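Local coordinates for periplasmic binding protein (Roseiflexus sp. RS-1, PDB 5GJ3), which binds heme in the bacterial periplasm, here two heme groups at once, and probably hands it on to a heme importer, at residues 69-74 with 91-96; 151-156 with 210-215. All coordinates share one frame; numbering follows the deposited sequence.

Contact 1 of 2, residues 69-74 with 91-96. With ZN (zinc ion), chain D.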
loop_
_atom_site.group_PDB
_atom_site.type_symbol
_atom_site.label_atom_id
_atom_site.label_comp_id
_atom_site.label_asym_id
_atom_site.label_seq_id
_atom_site.Cartn_x
_atom_site.Cartn_y
_atom_site.Cartn_z
ATOM N N GLY A 69 3.180 -0.305 15.652
ATOM C CA GLY A 69 3.604 0.019 14.245
ATOM C C GLY A 69 4.217 -1.222 13.602
ATOM O O GLY A 69 4.166 -2.328 14.172
ATOM N N ASP A 70 4.760 -1.076 12.408
ATOM C CA ASP A 70 5.410 -2.217 11.807
ATOM C C ASP A 70 6.781 -1.753 11.359
ATOM O O ASP A 70 7.222 -0.625 11.727
ATOM C CB ASP A 70 4.545 -2.823 10.701
ATOM C CG ASP A 70 4.382 -1.903 9.499
ATOM O OD1 ASP A 70 5.218 -1.006 9.223
ATOM O OD2 ASP A 70 3.383 -2.097 8.800
ATOM N N GLU A 71 7.496 -2.614 10.651
ATOM C CA GLU A 71 8.914 -2.380 10.345
ATOM C C GLU A 71 9.227 -1.103 9.559
ATOM O O GLU A 71 10.372 -0.676 9.582
ATOM C CB GLU A 71 9.570 -3.601 9.641
ATOM C CG GLU A 71 8.965 -3.924 8.274
ATOM C CD GLU A 71 9.634 -5.127 7.594
ATOM O OE1 GLU A 71 9.175 -6.303 7.721
ATOM O OE2 GLU A 71 10.659 -4.886 6.928
ATOM N N ALA A 72 8.247 -0.496 8.883
ATOM C CA ALA A 72 8.466 0.801 8.238
ATOM C C ALA A 72 8.638 1.964 9.234
ATOM O O ALA A 72 9.159 3.016 8.841
ATOM C CB ALA A 72 7.358 1.137 7.231
ATOM N N ALA A 73 8.224 1.792 10.500
ATOM C CA ALA A 73 8.264 2.873 11.466
ATOM C C ALA A 73 9.691 3.222 11.809
ATOM O O ALA A 73 10.524 2.348 12.092
ATOM C CB ALA A 73 7.514 2.483 12.777
ATOM N N GLY A 74 9.977 4.514 11.844
ATOM C CA GLY A 74 11.307 4.997 12.243
ATOM C C GLY A 74 11.359 6.511 12.440
ATOM O O GLY A 74 10.365 7.207 12.213
ATOM N N ILE A 91 6.190 -3.747 17.542
ATOM C CA ILE A 91 6.426 -3.542 16.127
ATOM C C ILE A 91 6.335 -4.911 15.451
ATOM O O ILE A 91 6.910 -5.866 15.935
ATOM C CB ILE A 91 7.848 -2.985 15.856
ATOM C CG1 ILE A 91 8.015 -1.565 16.464
ATOM C CG2 ILE A 91 8.205 -2.998 14.322
ATOM C CD1 ILE A 91 7.108 -0.520 15.823
ATOM N N THR A 92 5.597 -4.992 14.350
ATOM C CA THR A 92 5.511 -6.226 13.587
ATOM C C THR A 92 6.233 -6.182 12.217
ATOM O O THR A 92 6.537 -5.111 11.681
ATOM C CB THR A 92 4.020 -6.582 13.365
ATOM O OG1 THR A 92 3.924 -7.958 12.977
ATOM C CG2 THR A 92 3.386 -5.665 12.290
ATOM N N ALA A 93 6.510 -7.344 11.640
ATOM C CA ALA A 93 7.086 -7.406 10.273
ATOM C C ALA A 93 6.068 -6.924 9.263
ATOM O O ALA A 93 4.845 -7.014 9.489
ATOM C CB ALA A 93 7.527 -8.836 9.928
ATOM N N ASP A 94 6.546 -6.447 8.124
ATOM C CA ASP A 94 5.628 -6.132 7.007
ATOM C C ASP A 94 6.271 -6.524 5.677
ATOM O O ASP A 94 6.622 -5.629 4.915
ATOM C CB ASP A 94 5.317 -4.623 7.006
ATOM C CG ASP A 94 4.188 -4.233 6.023
ATOM O OD1 ASP A 94 3.458 -5.117 5.456
ATOM O OD2 ASP A 94 4.042 -3.007 5.838
ATOM N N PRO A 95 6.467 -7.838 5.423
ATOM C CA PRO A 95 7.087 -8.363 4.202
ATOM C C PRO A 95 6.233 -8.039 2.934
ATOM O O PRO A 95 5.017 -7.834 3.039
ATOM C CB PRO A 95 7.117 -9.876 4.468
ATOM C CG PRO A 95 5.896 -10.104 5.345
ATOM C CD PRO A 95 6.021 -8.935 6.299
ATOM N N PRO A 96 6.867 -7.986 1.747
ATOM C CA PRO A 96 6.145 -7.904 0.458
ATOM C C PRO A 96 5.562 -9.280 0.081
ATOM O O PRO A 96 6.128 -9.999 -0.733
ATOM C CB PRO A 96 7.250 -7.462 -0.512
ATOM C CG PRO A 96 8.499 -8.075 0.076
ATOM C CD PRO A 96 8.333 -7.924 1.566
HETATM ZN ZN ZN D . 3.243 -1.437 6.882
HETATM O O HOH W 1 4.034 0.342 6.778
#

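Contact 2 of 2, residues 151-156 with 210-215. With HEM (protoporphyrin IX containing Fe), chain C.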
loop_
_atom_site.group_PDB
_atom_site.type_symbol
_atom_site.label_atom_id
_atom_site.label_comp_id
_atom_site.label_asym_id
_atom_site.label_seq_id
_atom_site.Cartn_x
_atom_site.Cartn_y
_atom_site.Cartn_z
ATOM N N ARG A 151 6.388 11.954 -9.138
ATOM C CA ARG A 151 6.301 13.077 -8.227
ATOM C C ARG A 151 6.673 14.288 -9.045
ATOM O O ARG A 151 7.823 14.698 -9.045
ATOM C CB ARG A 151 7.213 12.899 -7.016
ATOM C CG ARG A 151 6.682 13.678 -5.814
ATOM C CD ARG A 151 7.383 13.286 -4.519
ATOM N NE ARG A 151 8.733 13.810 -4.455
ATOM C CZ ARG A 151 9.846 13.085 -4.536
ATOM N NH1 ARG A 151 11.029 13.696 -4.458
ATOM N NH2 ARG A 151 9.798 11.758 -4.674
ATOM N N GLY A 152 5.676 14.772 -9.797
ATOM C CA GLY A 152 5.873 15.737 -10.865
ATOM C C GLY A 152 6.761 15.172 -11.956
ATOM O O GLY A 152 7.252 14.043 -11.886
ATOM N N THR A 153 6.997 15.987 -12.967
ATOM C CA THR A 153 7.859 15.600 -14.092
ATOM C C THR A 153 9.335 15.403 -13.691
ATOM O O THR A 153 10.094 14.761 -14.403
ATOM C CB THR A 153 7.613 16.536 -15.301
ATOM O OG1 THR A 153 6.481 16.020 -16.020
ATOM C CG2 THR A 153 8.810 16.622 -16.225
ATOM N N ASP A 154 9.716 15.872 -12.512
ATOM C CA ASP A 154 11.062 15.636 -12.030
ATOM C C ASP A 154 11.392 14.192 -11.619
ATOM O O ASP A 154 12.534 13.739 -11.763
ATOM C CB ASP A 154 11.319 16.581 -10.875
ATOM C CG ASP A 154 11.499 18.014 -11.349
ATOM O OD1 ASP A 154 12.138 18.188 -12.409
ATOM O OD2 ASP A 154 11.000 18.957 -10.687
ATOM N N VAL A 155 10.404 13.463 -11.112
ATOM C CA VAL A 155 10.675 12.160 -10.467
ATOM C C VAL A 155 9.845 11.089 -11.166
ATOM O O VAL A 155 8.621 11.225 -11.241
ATOM C CB VAL A 155 10.365 12.225 -8.947
ATOM C CG1 VAL A 155 10.277 10.819 -8.322
ATOM C CG2 VAL A 155 11.416 13.089 -8.242
ATOM N N GLN A 156 10.523 10.078 -11.727
ATOM C CA GLN A 156 9.867 8.986 -12.458
ATOM C C GLN A 156 10.628 7.702 -12.214
ATOM O O GLN A 156 11.758 7.523 -12.693
ATOM C CB GLN A 156 9.778 9.310 -13.958
ATOM C CG GLN A 156 8.835 10.476 -14.220
ATOM C CD GLN A 156 9.241 11.350 -15.366
ATOM O OE1 GLN A 156 9.016 12.558 -15.331
ATOM N NE2 GLN A 156 9.774 10.754 -16.416
ATOM N N GLU A 210 -2.068 12.965 -10.637
ATOM C CA GLU A 210 -2.349 14.390 -10.478
ATOM C C GLU A 210 -1.065 15.255 -10.587
ATOM O O GLU A 210 -1.057 16.254 -11.304
ATOM C CB GLU A 210 -3.126 14.669 -9.184
ATOM C CG GLU A 210 -4.095 15.831 -9.359
ATOM C CD GLU A 210 -4.524 16.478 -8.039
ATOM O OE1 GLU A 210 -4.378 15.848 -6.957
ATOM O OE2 GLU A 210 -5.014 17.634 -8.100
ATOM N N SER A 211 0.012 14.864 -9.906
ATOM C CA SER A 211 1.273 15.608 -9.969
ATOM C C SER A 211 1.918 15.766 -11.374
ATOM O O SER A 211 2.829 16.560 -11.516
ATOM C CB SER A 211 2.307 14.957 -9.084
ATOM O OG SER A 211 2.877 13.903 -9.811
ATOM N N VAL A 212 1.520 14.973 -12.383
ATOM C CA VAL A 212 2.042 15.186 -13.749
ATOM C C VAL A 212 1.013 15.829 -14.669
ATOM O O VAL A 212 1.224 15.886 -15.864
ATOM C CB VAL A 212 2.631 13.872 -14.409
ATOM C CG1 VAL A 212 3.830 13.363 -13.628
ATOM C CG2 VAL A 212 1.568 12.785 -14.580
ATOM N N GLY A 213 -0.136 16.259 -14.150
ATOM C CA GLY A 213 -1.173 16.837 -15.018
ATOM C C GLY A 213 -2.198 15.855 -15.561
ATOM O O GLY A 213 -2.745 16.078 -16.666
ATOM N N GLY A 214 -2.466 14.750 -14.842
ATOM C CA GLY A 214 -3.492 13.804 -15.307
ATOM C C GLY A 214 -2.987 12.982 -16.485
ATOM O O GLY A 214 -1.798 13.039 -16.782
ATOM N N VAL A 215 -3.874 12.207 -17.132
ATOM C CA VAL A 215 -3.514 11.336 -18.261
ATOM C C VAL A 215 -2.840 12.139 -19.396
ATOM O O VAL A 215 -1.808 11.730 -19.957
ATOM C CB VAL A 215 -4.726 10.511 -18.775
ATOM C CG1 VAL A 215 -4.352 9.723 -20.019
ATOM C CG2 VAL A 215 -5.226 9.528 -17.697
HETATM C CHA HEM C . 6.575 12.560 -1.273
HETATM C CHB HEM C . 4.190 8.327 -1.554
HETATM C CHC HEM C . 8.400 5.868 -2.121
HETATM C CHD HEM C . 10.766 10.089 -1.577
HETATM C C1A HEM C . 5.598 11.596 -1.272
HETATM C C2A HEM C . 4.234 11.863 -0.985
HETATM C C3A HEM C . 3.572 10.668 -1.059
HETATM C C4A HEM C . 4.524 9.673 -1.385
HETATM C CMA HEM C . 2.075 10.428 -0.863
HETATM C CAA HEM C . 3.631 13.229 -0.642
HETATM C CBA HEM C . 2.813 13.839 -1.794
HETATM C CGA HEM C . 3.654 14.374 -2.933
HETATM O O1A HEM C . 4.846 14.045 -3.102
HETATM O O2A HEM C . 3.160 15.155 -3.768
HETATM C C1B HEM C . 5.143 7.295 -1.720
HETATM C C2B HEM C . 4.781 5.914 -1.824
HETATM C C3B HEM C . 5.932 5.204 -1.960
HETATM C C4B HEM C . 7.049 6.205 -1.957
HETATM C CMB HEM C . 3.372 5.371 -1.772
HETATM C CAB HEM C . 6.095 3.748 -2.106
HETATM C CBB HEM C . 5.984 3.231 -3.306
HETATM C C1C HEM C . 9.439 6.805 -1.987
HETATM C C2C HEM C . 10.804 6.487 -1.882
HETATM C C3C HEM C . 11.497 7.702 -1.736
HETATM C C4C HEM C . 10.512 8.738 -1.743
HETATM C CMC HEM C . 11.353 5.075 -1.963
HETATM C CAC HEM C . 12.962 7.983 -1.602
HETATM C CBC HEM C . 13.928 7.147 -1.962
HETATM C C1D HEM C . 9.770 11.060 -1.420
HETATM C C2D HEM C . 10.125 12.487 -1.196
HETATM C C3D HEM C . 8.957 13.187 -1.123
HETATM C C4D HEM C . 7.907 12.169 -1.301
HETATM C CMD HEM C . 11.538 13.009 -1.068
HETATM C CAD HEM C . 8.749 14.681 -0.894
HETATM C CBD HEM C . 8.622 15.127 0.587
HETATM C CGD HEM C . 8.243 16.604 0.670
HETATM O O1D HEM C . 7.936 17.197 1.748
HETATM O O2D HEM C . 8.224 17.314 -0.362
HETATM N NA HEM C . 5.783 10.232 -1.534
HETATM N NB HEM C . 6.464 7.416 -1.871
HETATM N NC HEM C . 9.275 8.180 -1.900
HETATM N ND HEM C . 8.440 10.931 -1.576
HETATM FE FE HEM C . 7.501 9.259 -1.759
#

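Contact 1 of 2, residues 69-74 with 91-96
Asp70 and Asp94 meet through a shared zinc ion, a case of metal binding at the C-terminal ends of neighbouring parallel strands. Each gives the metal one oxygen, Asp70 OD2 and Asp94 OD2 both standing 2.0 Å from the zinc. Asp70 OD2 is only 3.2 Å from Asp94 OD2, a like-charged approach the cation probably makes tolerable. Their carboxylate planes are turned 38° apart. A water and Asp14 OD2 complete the site, while Asp94 OD1 turns to a salt bridge with Lys104. The other oxygen of Asp70, OD1, accepts from Ala72 N in an Asx turn, which probably helps to hold the carboxylate against rotation; the zinc-bound water lies 3.0 Å from Asp70 OD1. Packing is tight just behind, where Thr92 CG2 lies 3.5 Å from Asp70 CB and, from the other face of the sheet, Ile91 CG2 presses on the carbonyl carbon of Asp70. Thr92 N donates to Gly69 O, and Glu71 N returns a weak bond to Thr92 O. The solvent side relies on one polar bond instead: exposed Glu71 reaches over, and its OE1 takes a nearly straight bond of 2.7 Å from Asp94 N, met on the anti side, 25° out of the carboxylate plane. The contact lies at the C-terminal ends of strands 66-70 and 89-92, which helix 76-84 links into a beta-alpha-beta unit, with helix 100-111 packed against Thr92 and Asp94.

Contact 2 of 2, residues 151-156 with 210-215
Ser211 and Gly152 carry this small surface contact, which illustrates how a helix end can hold a hairpin turn next to a ligand-binding arginine. At the end of helix 206-211 stands Ser211, whose CB points toward the turn. Its OG lies between the backbone N and the carbonyl carbon (chi1 83°) and accepts a nearly straight hydrogen bond from Gly152 N at 2.9 Å. The same hydroxyl is also bonded to Gly208 O, one turn back in its own helix, so two bonds hold it. Ser211 O adds a CA-H...O contact, 3.2 Å from Gly152 CA. Next, Val212 lays CG1 alongside the glycine, 3.8 Å from Gly152 C. Gly213 then closes the helix as the C-prime residue of a Schellman motif, and Gly214 leads into the following helix.

One residue before Gly152, Arg151 points its CB away from the helix end, and its side chain reaches the heme. The closest approach is Arg151 CD to the propionate oxygen HEM O1A, 3.0 Å. The guanidinium lies over a pyrrole ring, with HEM C2D 3.4 Å above the Arg151 guanidinium plane and over its centre, while Val155 CG2 sits 3.7 Å from the opposite face of that Arg151 group, toward its rim. The chain bends at chi3 (73°), bringing NE round to lie 3.4 Å from HEM C3D. An alanine here would probably leave that pyrrole face without its flat cationic cover and the propionate without the CD beside it, making the heme less firmly seated. The turn 152-155 joins strands 144-151 and 155-159 of the mixed sheet, and the end of helix 206-211 packs beside it, with Val212 also touching Leu150 of strand 144-151.

In the fold
From the N terminus, the chain first builds the four-stranded parallel sheet, and contact 1 closes a short loop there, bringing strand 89-92 back beside strand 66-70 after one helix. Helices 100-111 and 115-136 follow before the mixed sheet begins. Contact 2 closes a longer loop in that second part, from the 151-156 turn to the end of helix 206-211. The two loops are in series, neither nested nor crossed. Contacts 1 and 2 lie on opposite sides of the chain's centre; the centres of contact 1 and contact 2 are about 28 Å apart, and the nearest atoms of contact 1 and contact 2 about 16 Å. Contact 1 ties neighbouring strands at a zinc site; contact 2 joins a hairpin to a helix end beside a heme.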